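Local coordinates for fibrillarin-like rRNA/tRNA 2'-O-methyltransferase (Archaeoglobus fulgidus, PDB 1NT2), which transfers methyl groups from S-adenosylmethionine to ribose 2'-hydroxyls of rRNA and tRNA, at sites chosen by the guide RNA of box C/D ribonucleoprotein particles, at residues 129-134 against 156-161; 15-20 against 72-77; 47-52 against 196-201. All blocks are in the same frame, centred on the assembly; numbering follows the deposited sequence.

Contact 1 lies in the core of the methyltransferase domain: two parallel strands of the seven-stranded sheet joined by backbone hydrogen bonds, with packed side chains and the cofactor at the C-terminal end of 129-134. Contact 2, also buried but farther out, ties the separate five-stranded antiparallel sheet to helix 70-78 through hydroxyls and one carboxylate. Contact 3 is a surface contact with no hydrogen bond between its segments, where the end of helix 42-48 meets the loop 195-201 by van der Waals packing. Contacts 2 and 3 touch through Leu-15, which packs on Ile-47 and Leu-48, whereas contact 1 touches neither of the others.

Contact 1: residues 129-134 against 156-161; sequences LIYQDI and EVVIMV. With SAM (S-adenosylmethionine), chain C.
Four backbone hydrogen bonds tie residues 129-134 to 156-161, two strands running parallel with their axes 3° apart. Ile-130 and Gln-132 each donate an N-H to the neighbouring strand and return a carbonyl to it. The firmest pair lies near the cofactor: Gln-132 N reaches Val-158 O at 2.8 Å, and Met-160 N reaches Gln-132 O at 2.7 Å, each donor sitting nearly along the C=O axis. Farther back, Val-158 N approaches Ile-130 O over 3.3 Å from above the carbonyl plane.

Side chains pack on both faces of the sheet. On one, Ile-130 and Val-157 lie side by side, CB of the former 3.4 Å from CG1 of the latter; the extended Gln-132 runs alongside Ile-159 with OE1 against methyl CD1, both residues also meeting Leu-143 of helix 139-150. On the other, Val-158 CB comes to the edge of the Tyr-131 ring, in its plane and 3.6 Å from CD1. Met-160 CG, anti to the carbonyl carbon (chi1 -56°), lies 3.4 Å from Tyr-131 OH, and beyond it the chain bends, its SD making an oblique Met-aromatic contact with the ring.

These are neighbouring strands of the Rossmann-like class I methyltransferase fold, linked by helix 139-150 in a beta-alpha-beta crossover, with strand 60-64 on the far side of 127-132.

The residues that follow Gln-132 meet S-adenosylmethionine. Asp-133 OD2 accepts a weak bond from the cofactor's amino N at 3.3 Å and forms a salt bridge with Lys-42, which would favour the ionised carboxylate. Ile-134 adds van der Waals packing, its CG2 lying 3.4 Å from N7 of the adenine.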
loop_
_atom_site.group_PDB
_atom_site.type_symbol
_atom_site.label_atom_id
_atom_site.label_comp_id
_atom_site.label_asym_id
_atom_site.label_seq_id
_atom_site.Cartn_x
_atom_site.Cartn_y
_atom_site.Cartn_z
ATOM N N LEU A 129 -13.434 47.950 -19.981
ATOM C CA LEU A 129 -12.479 47.751 -18.895
ATOM C C LEU A 129 -12.649 46.405 -18.196
ATOM O O LEU A 129 -13.776 45.962 -17.924
ATOM C CB LEU A 129 -12.596 48.891 -17.877
ATOM C CG LEU A 129 -12.369 48.558 -16.404
ATOM C CD1 LEU A 129 -11.514 49.624 -15.751
ATOM C CD2 LEU A 129 -13.717 48.425 -15.717
ATOM N N ILE A 130 -11.513 45.762 -17.922
ATOM C CA ILE A 130 -11.500 44.474 -17.246
ATOM C C ILE A 130 -10.890 44.676 -15.875
ATOM O O ILE A 130 -9.694 44.955 -15.770
ATOM C CB ILE A 130 -10.608 43.448 -17.949
ATOM C CG1 ILE A 130 -10.825 43.483 -19.457
ATOM C CG2 ILE A 130 -10.931 42.065 -17.428
ATOM C CD1 ILE A 130 -9.874 42.574 -20.223
ATOM N N TYR A 131 -11.705 44.546 -14.829
ATOM C CA TYR A 131 -11.218 44.690 -13.456
ATOM C C TYR A 131 -10.937 43.291 -12.930
ATOM O O TYR A 131 -11.822 42.430 -12.944
ATOM C CB TYR A 131 -12.264 45.374 -12.560
ATOM C CG TYR A 131 -11.803 45.567 -11.130
ATOM C CD1 TYR A 131 -10.673 46.334 -10.835
ATOM C CD2 TYR A 131 -12.458 44.939 -10.077
ATOM C CE1 TYR A 131 -10.205 46.459 -9.521
ATOM C CE2 TYR A 131 -12.002 45.056 -8.757
ATOM C CZ TYR A 131 -10.875 45.814 -8.485
ATOM O OH TYR A 131 -10.408 45.910 -7.191
ATOM N N GLN A 132 -9.706 43.051 -12.491
ATOM C CA GLN A 132 -9.371 41.737 -11.968
ATOM C C GLN A 132 -8.795 41.813 -10.562
ATOM O O GLN A 132 -7.912 42.626 -10.262
ATOM C CB GLN A 132 -8.388 41.005 -12.884
ATOM C CG GLN A 132 -8.456 39.485 -12.732
ATOM C CD GLN A 132 -7.311 38.770 -13.426
ATOM O OE1 GLN A 132 -6.175 38.782 -12.949
ATOM N NE2 GLN A 132 -7.602 38.150 -14.565
ATOM N N ASP A 133 -9.320 40.939 -9.710
ATOM C CA ASP A 133 -8.931 40.836 -8.313
ATOM C C ASP A 133 -8.888 39.349 -8.005
ATOM O O ASP A 133 -9.537 38.883 -7.075
ATOM C CB ASP A 133 -9.990 41.509 -7.438
ATOM C CG ASP A 133 -9.520 41.751 -6.028
ATOM O OD1 ASP A 133 -8.765 40.903 -5.509
ATOM O OD2 ASP A 133 -9.924 42.783 -5.443
ATOM N N ILE A 134 -8.159 38.607 -8.831
ATOM C CA ILE A 134 -8.003 37.166 -8.658
ATOM C C ILE A 134 -6.627 36.930 -8.061
ATOM O O ILE A 134 -5.638 37.510 -8.511
ATOM C CB ILE A 134 -8.065 36.394 -9.993
ATOM C CG1 ILE A 134 -9.497 36.320 -10.507
ATOM C CG2 ILE A 134 -7.549 34.993 -9.801
ATOM C CD1 ILE A 134 -9.604 35.577 -11.822
ATOM N N GLU A 156 -9.236 49.875 -21.078
ATOM C CA GLU A 156 -8.363 49.904 -19.916
ATOM C C GLU A 156 -8.654 48.819 -18.877
ATOM O O GLU A 156 -9.783 48.334 -18.760
ATOM C CB GLU A 156 -8.433 51.294 -19.270
ATOM C CG GLU A 156 -9.855 51.834 -19.106
ATOM C CD GLU A 156 -9.902 53.241 -18.516
ATOM O OE1 GLU A 156 -9.452 54.199 -19.187
ATOM O OE2 GLU A 156 -10.397 53.382 -17.375
ATOM N N VAL A 157 -7.620 48.438 -18.128
ATOM C CA VAL A 157 -7.758 47.418 -17.094
ATOM C C VAL A 157 -7.106 47.810 -15.778
ATOM O O VAL A 157 -6.146 48.575 -15.740
ATOM C CB VAL A 157 -7.148 46.041 -17.519
ATOM C CG1 VAL A 157 -7.940 45.450 -18.664
ATOM C CG2 VAL A 157 -5.682 46.197 -17.890
ATOM N N VAL A 158 -7.660 47.269 -14.700
ATOM C CA VAL A 158 -7.163 47.483 -13.348
ATOM C C VAL A 158 -7.054 46.070 -12.798
ATOM O O VAL A 158 -8.008 45.290 -12.854
ATOM C CB VAL A 158 -8.158 48.281 -12.473
ATOM C CG1 VAL A 158 -7.483 48.706 -11.190
ATOM C CG2 VAL A 158 -8.681 49.483 -13.236
ATOM N N ILE A 159 -5.888 45.729 -12.282
ATOM C CA ILE A 159 -5.704 44.394 -11.768
ATOM C C ILE A 159 -5.024 44.447 -10.414
ATOM O O ILE A 159 -3.983 45.088 -10.256
ATOM C CB ILE A 159 -4.854 43.558 -12.750
ATOM C CG1 ILE A 159 -4.765 42.106 -12.276
ATOM C CG2 ILE A 159 -3.473 44.180 -12.894
ATOM C CD1 ILE A 159 -3.882 41.220 -13.152
ATOM N N MET A 160 -5.627 43.788 -9.429
ATOM C CA MET A 160 -5.050 43.753 -8.096
ATOM C C MET A 160 -4.121 42.531 -8.025
ATOM O O MET A 160 -4.407 41.481 -8.608
ATOM C CB MET A 160 -6.156 43.672 -7.040
ATOM C CG MET A 160 -7.203 44.799 -7.103
ATOM S SD MET A 160 -6.567 46.504 -7.243
ATOM C CE MET A 160 -5.445 46.567 -5.873
ATOM N N VAL A 161 -3.005 42.667 -7.321
ATOM C CA VAL A 161 -2.045 41.573 -7.227
ATOM C C VAL A 161 -1.522 41.318 -5.813
ATOM O O VAL A 161 -1.150 42.242 -5.087
ATOM C CB VAL A 161 -0.841 41.838 -8.176
ATOM C CG1 VAL A 161 0.250 40.802 -7.981
ATOM C CG2 VAL A 161 -1.320 41.835 -9.604
HETATM N N SAM C . -12.584 41.977 -3.583
HETATM C CA SAM C . -13.189 40.691 -3.153
HETATM C C SAM C . -14.189 40.915 -2.027
HETATM O O SAM C . -14.365 42.064 -1.630
HETATM O OXT SAM C . -14.780 39.873 -1.576
HETATM C CB SAM C . -12.069 39.700 -2.727
HETATM C CG SAM C . -11.693 38.818 -3.912
HETATM S SD SAM C . -10.412 37.498 -3.732
HETATM C CE SAM C . -8.811 38.290 -3.505
HETATM C "C5'" SAM C . -10.285 36.716 -5.289
HETATM C "C4'" SAM C . -11.516 35.985 -5.773
HETATM O "O4'" SAM C . -11.180 35.449 -7.055
HETATM C "C3'" SAM C . -11.904 34.769 -4.932
HETATM O "O3'" SAM C . -13.191 35.136 -4.370
HETATM C "C2'" SAM C . -12.109 33.608 -5.894
HETATM O "O2'" SAM C . -13.231 32.752 -5.799
HETATM C "C1'" SAM C . -11.892 34.265 -7.272
HETATM N N9 SAM C . -11.134 33.452 -8.207
HETATM C C8 SAM C . -9.843 33.002 -8.120
HETATM N N7 SAM C . -9.458 32.301 -9.144
HETATM C C5 SAM C . -10.569 32.282 -9.971
HETATM C C6 SAM C . -10.816 31.697 -11.249
HETATM N N6 SAM C . -9.878 30.991 -11.908
HETATM N N1 SAM C . -12.062 31.856 -11.831
HETATM C C2 SAM C . -13.004 32.574 -11.154
HETATM N N3 SAM C . -12.876 33.174 -9.946
HETATM C C4 SAM C . -11.619 32.986 -9.403
#

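Contact 2: residues 15-20 against 72-77; sequences LVTKSK and VSHLAD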
loop_
_atom_site.group_PDB
_atom_site.type_symbol
_atom_site.label_atom_id
_atom_site.label_comp_id
_atom_site.label_asym_id
_atom_site.label_seq_id
_atom_site.Cartn_x
_atom_site.Cartn_y
_atom_site.Cartn_z
ATOM N N LEU A 15 -15.254 57.543 2.368
ATOM C CA LEU A 15 -15.384 57.359 0.928
ATOM C C LEU A 15 -16.758 56.725 0.723
ATOM O O LEU A 15 -17.128 55.810 1.460
ATOM C CB LEU A 15 -14.286 56.417 0.417
ATOM C CG LEU A 15 -14.099 56.265 -1.091
ATOM C CD1 LEU A 15 -13.333 57.456 -1.628
ATOM C CD2 LEU A 15 -13.348 54.979 -1.392
ATOM N N VAL A 16 -17.523 57.224 -0.245
ATOM C CA VAL A 16 -18.858 56.671 -0.519
ATOM C C VAL A 16 -19.261 56.819 -1.979
ATOM O O VAL A 16 -18.664 57.604 -2.719
ATOM C CB VAL A 16 -19.975 57.355 0.317
ATOM C CG1 VAL A 16 -19.702 57.196 1.798
ATOM C CG2 VAL A 16 -20.095 58.821 -0.076
ATOM N N THR A 17 -20.281 56.064 -2.382
ATOM C CA THR A 17 -20.790 56.130 -3.752
ATOM C C THR A 17 -22.278 56.506 -3.752
ATOM O O THR A 17 -23.059 56.018 -2.923
ATOM C CB THR A 17 -20.607 54.782 -4.528
ATOM O OG1 THR A 17 -21.299 53.724 -3.848
ATOM C CG2 THR A 17 -19.131 54.431 -4.654
ATOM N N LYS A 18 -22.654 57.392 -4.675
ATOM C CA LYS A 18 -24.036 57.835 -4.800
ATOM C C LYS A 18 -24.894 56.639 -5.159
ATOM O O LYS A 18 -24.801 56.118 -6.271
ATOM C CB LYS A 18 -24.168 58.894 -5.908
ATOM C CG LYS A 18 -25.614 59.132 -6.385
ATOM C CD LYS A 18 -25.699 59.848 -7.742
ATOM C CE LYS A 18 -25.217 61.298 -7.678
ATOM N NZ LYS A 18 -25.345 62.008 -8.991
ATOM N N SER A 19 -25.717 56.190 -4.221
ATOM C CA SER A 19 -26.596 55.061 -4.495
ATOM C C SER A 19 -27.937 55.233 -3.814
ATOM O O SER A 19 -28.144 56.166 -3.041
ATOM C CB SER A 19 -25.976 53.741 -4.031
ATOM O OG SER A 19 -26.866 52.662 -4.280
ATOM N N LYS A 20 -28.852 54.326 -4.127
ATOM C CA LYS A 20 -30.176 54.340 -3.541
ATOM C C LYS A 20 -30.458 52.893 -3.224
ATOM O O LYS A 20 -31.606 52.452 -3.245
ATOM C CB LYS A 20 -31.203 54.881 -4.536
ATOM C CG LYS A 20 -31.115 54.240 -5.900
ATOM C CD LYS A 20 -32.037 54.918 -6.899
ATOM C CE LYS A 20 -31.655 54.548 -8.330
ATOM N NZ LYS A 20 -31.566 53.068 -8.527
ATOM N N VAL A 72 -17.629 44.810 -6.077
ATOM C CA VAL A 72 -18.549 44.865 -7.215
ATOM C C VAL A 72 -19.732 45.794 -6.953
ATOM O O VAL A 72 -19.960 46.736 -7.708
ATOM C CB VAL A 72 -19.108 43.454 -7.568
ATOM C CG1 VAL A 72 -20.298 43.579 -8.499
ATOM C CG2 VAL A 72 -18.027 42.608 -8.215
ATOM N N SER A 73 -20.479 45.521 -5.884
ATOM C CA SER A 73 -21.650 46.322 -5.540
ATOM C C SER A 73 -21.417 47.818 -5.705
ATOM O O SER A 73 -22.342 48.545 -6.013
ATOM C CB SER A 73 -22.113 46.028 -4.104
ATOM O OG SER A 73 -21.267 46.624 -3.129
ATOM N N HIS A 74 -20.186 48.279 -5.504
ATOM C CA HIS A 74 -19.885 49.700 -5.662
ATOM C C HIS A 74 -19.668 50.056 -7.114
ATOM O O HIS A 74 -20.198 51.046 -7.614
ATOM C CB HIS A 74 -18.651 50.094 -4.858
ATOM C CG HIS A 74 -18.923 50.251 -3.398
ATOM N ND1 HIS A 74 -19.147 49.177 -2.564
ATOM C CD2 HIS A 74 -19.075 51.359 -2.636
ATOM C CE1 HIS A 74 -19.426 49.617 -1.351
ATOM N NE2 HIS A 74 -19.389 50.937 -1.367
ATOM N N LEU A 75 -18.885 49.247 -7.805
ATOM C CA LEU A 75 -18.638 49.524 -9.199
ATOM C C LEU A 75 -19.985 49.700 -9.892
ATOM O O LEU A 75 -20.125 50.521 -10.793
ATOM C CB LEU A 75 -17.846 48.378 -9.815
ATOM C CG LEU A 75 -16.968 48.777 -10.996
ATOM C CD1 LEU A 75 -16.370 50.145 -10.766
ATOM C CD2 LEU A 75 -15.883 47.738 -11.174
ATOM N N ALA A 76 -20.979 48.946 -9.434
ATOM C CA ALA A 76 -22.314 49.013 -10.001
ATOM C C ALA A 76 -22.942 50.386 -9.786
ATOM O O ALA A 76 -23.812 50.803 -10.553
ATOM C CB ALA A 76 -23.186 47.937 -9.391
ATOM N N ASP A 77 -22.515 51.081 -8.736
ATOM C CA ASP A 77 -23.041 52.413 -8.457
ATOM C C ASP A 77 -22.320 53.427 -9.325
ATOM O O ASP A 77 -22.887 54.457 -9.698
ATOM C CB ASP A 77 -22.836 52.800 -6.994
ATOM C CG ASP A 77 -23.787 52.091 -6.061
ATOM O OD1 ASP A 77 -24.871 51.679 -6.532
ATOM O OD2 ASP A 77 -23.451 51.971 -4.855
#
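Strand 14-18 of the antiparallel sheet crosses beside helix 70-78, which follows the first strand of the Rossmann-like methyltransferase domain, so the contact joins two distinct parts of the fold. The strand and helix segments have axes 8.3 Å apart at closest approach and inclined at 52°.

Along the helix, His-74 is the first residue to meet the strand. Its CG is anti to the carbonyl carbon (chi1 -78°), and the ring presents its CD2 edge to Thr-17: methyl CG2 lies in the ring plane, 3.7 Å from CD2. Trp-36 stacks on the same imidazole.

One turn later, Asp-77 carries the polar part of the contact. Its CB points at the strand, and the carboxylate divides its oxygens between two hydroxyls. Thr-17 OG1, in the crowded position between its backbone N and carbonyl carbon, donates to the anti lone pair of Asp-77 OD2 at 3.0 Å. Arg-34 and Arg-104 form salt bridges to OD2 and OD1 respectively, which would favour the ionised acid in this buried setting. An alanine in place of Asp-77 would remove both hydroxyl acceptors and would probably leave Arg-34 and Arg-104 without their shared counter-charge. Ser-19 OG, which also bonds to Tyr-21 N, donates to Asp-77 OD1 at 3.2 Å, coming from above the carboxylate plane, 43° out of it.

Contact 3: residues 47-52 against 196-201; sequences ILKGHR and MPYHRD
The backbones stay well apart, Lys-49 CA and Met-196 CA being 8.6 Å from each other at their nearest, and just past the helix Gly-50 has phi 130° and psi -90°, angles at which a CB would run into the carbonyl O of Lys-49, so glycine is called for. Side chains bridge the gap, without a hydrogen bond between the segments.

Leu-48, on the last turn of the helix, points at the loop. Its CG is anti to the carbonyl carbon, and branch CD1 meets the hydroxyl end of Tyr-198, 3.6 Å from OH and 3.8 Å from CZ. The two side chains cross at about a right angle, with methyl CD1 at the tip of the phenol.

Lys-49 leaves the backbone alongside the contact, and the bend at chi2 (-64°) turns its otherwise extended chain toward Pro-197, the two meeting tip to tip. The aliphatic part does much of the packing: CE lies 3.6 Å from Met-196 N and near the plane of the Tyr-198 ring, at its edge, 4.4 Å from CD2. Beyond it, NZ comes within 3.8 Å of Met-196 CB.

Within the loop, Pro-197 CB sits 4.1 Å above one face of the Tyr-198 ring, offset toward the rim. The same ring meets Trp-39 and touches Pro-38 and Ala-45, so it reaches from the loop to helix 42-48 and the residues before it.

Such packing is peripheral to the Rossmann-like methyltransferase domain: the connection between its last two antiparallel strands, 188-194 and 202-209, lies against the end of helix 42-48, with the Tyr-198 side chain about 11 Å from the bound S-adenosylmethionine.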
loop_
_atom_site.group_PDB
_atom_site.type_symbol
_atom_site.label_atom_id
_atom_site.label_comp_id
_atom_site.label_asym_id
_atom_site.label_seq_id
_atom_site.Cartn_x
_atom_site.Cartn_y
_atom_site.Cartn_z
ATOM N N ILE A 47 -8.430 54.113 -4.821
ATOM C CA ILE A 47 -8.961 55.460 -4.913
ATOM C C ILE A 47 -8.311 56.306 -3.822
ATOM O O ILE A 47 -7.726 57.349 -4.112
ATOM C CB ILE A 47 -10.493 55.460 -4.732
ATOM C CG1 ILE A 47 -11.158 54.901 -5.988
ATOM C CG2 ILE A 47 -10.995 56.857 -4.439
ATOM C CD1 ILE A 47 -12.656 54.800 -5.871
ATOM N N LEU A 48 -8.394 55.846 -2.574
ATOM C CA LEU A 48 -7.804 56.584 -1.459
ATOM C C LEU A 48 -6.303 56.762 -1.602
ATOM O O LEU A 48 -5.774 57.815 -1.252
ATOM C CB LEU A 48 -8.095 55.899 -0.130
ATOM C CG LEU A 48 -9.568 55.779 0.247
ATOM C CD1 LEU A 48 -9.657 55.206 1.647
ATOM C CD2 LEU A 48 -10.258 57.135 0.176
ATOM N N LYS A 49 -5.620 55.736 -2.105
ATOM C CA LYS A 49 -4.171 55.798 -2.298
ATOM C C LYS A 49 -3.796 56.897 -3.271
ATOM O O LYS A 49 -2.618 57.229 -3.413
ATOM C CB LYS A 49 -3.628 54.472 -2.835
ATOM C CG LYS A 49 -3.353 53.446 -1.781
ATOM C CD LYS A 49 -2.262 53.922 -0.854
ATOM C CE LYS A 49 -2.253 53.092 0.414
ATOM N NZ LYS A 49 -1.144 53.482 1.309
ATOM N N GLY A 50 -4.804 57.439 -3.952
ATOM C CA GLY A 50 -4.575 58.504 -4.914
ATOM C C GLY A 50 -5.219 58.247 -6.262
ATOM O O GLY A 50 -6.370 58.631 -6.495
ATOM N N HIS A 51 -4.465 57.590 -7.142
ATOM C CA HIS A 51 -4.893 57.252 -8.498
ATOM C C HIS A 51 -6.353 56.802 -8.592
ATOM O O HIS A 51 -6.779 55.893 -7.878
ATOM C CB HIS A 51 -3.968 56.167 -9.052
ATOM C CG HIS A 51 -4.193 55.854 -10.499
ATOM N ND1 HIS A 51 -5.372 55.318 -10.973
ATOM C CD2 HIS A 51 -3.380 55.984 -11.572
ATOM C CE1 HIS A 51 -5.272 55.126 -12.277
ATOM N NE2 HIS A 51 -4.073 55.521 -12.665
ATOM N N ARG A 52 -7.100 57.439 -9.494
ATOM C CA ARG A 52 -8.519 57.148 -9.699
ATOM C C ARG A 52 -8.837 56.651 -11.129
ATOM O O ARG A 52 -7.937 56.467 -11.952
ATOM C CB ARG A 52 -9.339 58.407 -9.389
ATOM C CG ARG A 52 -8.724 59.290 -8.305
ATOM C CD ARG A 52 -8.707 60.750 -8.741
ATOM N NE ARG A 52 -8.398 60.891 -10.169
ATOM C CZ ARG A 52 -7.254 60.524 -10.747
ATOM N NH1 ARG A 52 -6.274 59.988 -10.028
ATOM N NH2 ARG A 52 -7.096 60.684 -12.058
ATOM N N MET A 196 -0.811 49.822 0.807
ATOM C CA MET A 196 -0.156 49.616 2.090
ATOM C C MET A 196 -0.965 49.606 3.390
ATOM O O MET A 196 -0.898 48.624 4.139
ATOM C CB MET A 196 1.050 50.548 2.219
ATOM C CG MET A 196 2.270 49.821 2.810
ATOM S SD MET A 196 2.257 47.984 2.517
ATOM C CE MET A 196 1.776 47.373 4.150
ATOM N N PRO A 197 -1.707 50.681 3.713
ATOM C CA PRO A 197 -2.428 50.506 4.981
ATOM C C PRO A 197 -3.528 49.434 4.877
ATOM O O PRO A 197 -3.540 48.438 5.617
ATOM C CB PRO A 197 -3.000 51.895 5.243
ATOM C CG PRO A 197 -1.958 52.781 4.684
ATOM C CD PRO A 197 -1.607 52.107 3.373
ATOM N N TYR A 198 -4.429 49.645 3.922
ATOM C CA TYR A 198 -5.574 48.778 3.684
ATOM C C TYR A 198 -5.301 47.320 3.335
ATOM O O TYR A 198 -5.951 46.430 3.884
ATOM C CB TYR A 198 -6.439 49.439 2.623
ATOM C CG TYR A 198 -6.725 50.870 2.998
ATOM C CD1 TYR A 198 -7.655 51.174 3.990
ATOM C CD2 TYR A 198 -5.998 51.915 2.439
ATOM C CE1 TYR A 198 -7.847 52.483 4.418
ATOM C CE2 TYR A 198 -6.183 53.224 2.863
ATOM C CZ TYR A 198 -7.108 53.499 3.853
ATOM O OH TYR A 198 -7.288 54.786 4.289
ATOM N N HIS A 199 -4.354 47.072 2.432
ATOM C CA HIS A 199 -4.009 45.707 2.039
ATOM C C HIS A 199 -2.509 45.508 1.974
ATOM O O HIS A 199 -1.909 45.626 0.914
ATOM C CB HIS A 199 -4.644 45.383 0.695
ATOM C CG HIS A 199 -6.134 45.473 0.717
ATOM N ND1 HIS A 199 -6.803 46.674 0.817
ATOM C CD2 HIS A 199 -7.086 44.511 0.730
ATOM C CE1 HIS A 199 -8.102 46.450 0.893
ATOM N NE2 HIS A 199 -8.301 45.145 0.842
ATOM N N ARG A 200 -1.918 45.185 3.121
ATOM C CA ARG A 200 -0.474 45.005 3.248
ATOM C C ARG A 200 0.212 43.965 2.355
ATOM O O ARG A 200 1.342 43.572 2.637
ATOM C CB ARG A 200 -0.104 44.704 4.715
ATOM C CG ARG A 200 -0.436 45.798 5.737
ATOM C CD ARG A 200 0.633 45.860 6.852
ATOM N NE ARG A 200 0.717 44.651 7.683
ATOM C CZ ARG A 200 1.682 44.407 8.578
ATOM N NH1 ARG A 200 2.664 45.280 8.772
ATOM N NH2 ARG A 200 1.663 43.286 9.292
ATOM N N ASP A 201 -0.434 43.521 1.282
ATOM C CA ASP A 201 0.201 42.528 0.414
ATOM C C ASP A 201 -0.136 42.725 -1.067
ATOM O O ASP A 201 0.482 42.112 -1.937
ATOM C CB ASP A 201 -0.211 41.117 0.859
ATOM C CG ASP A 201 0.832 40.045 0.504
ATOM O OD1 ASP A 201 1.190 39.921 -0.691
ATOM O OD2 ASP A 201 1.284 39.322 1.431
#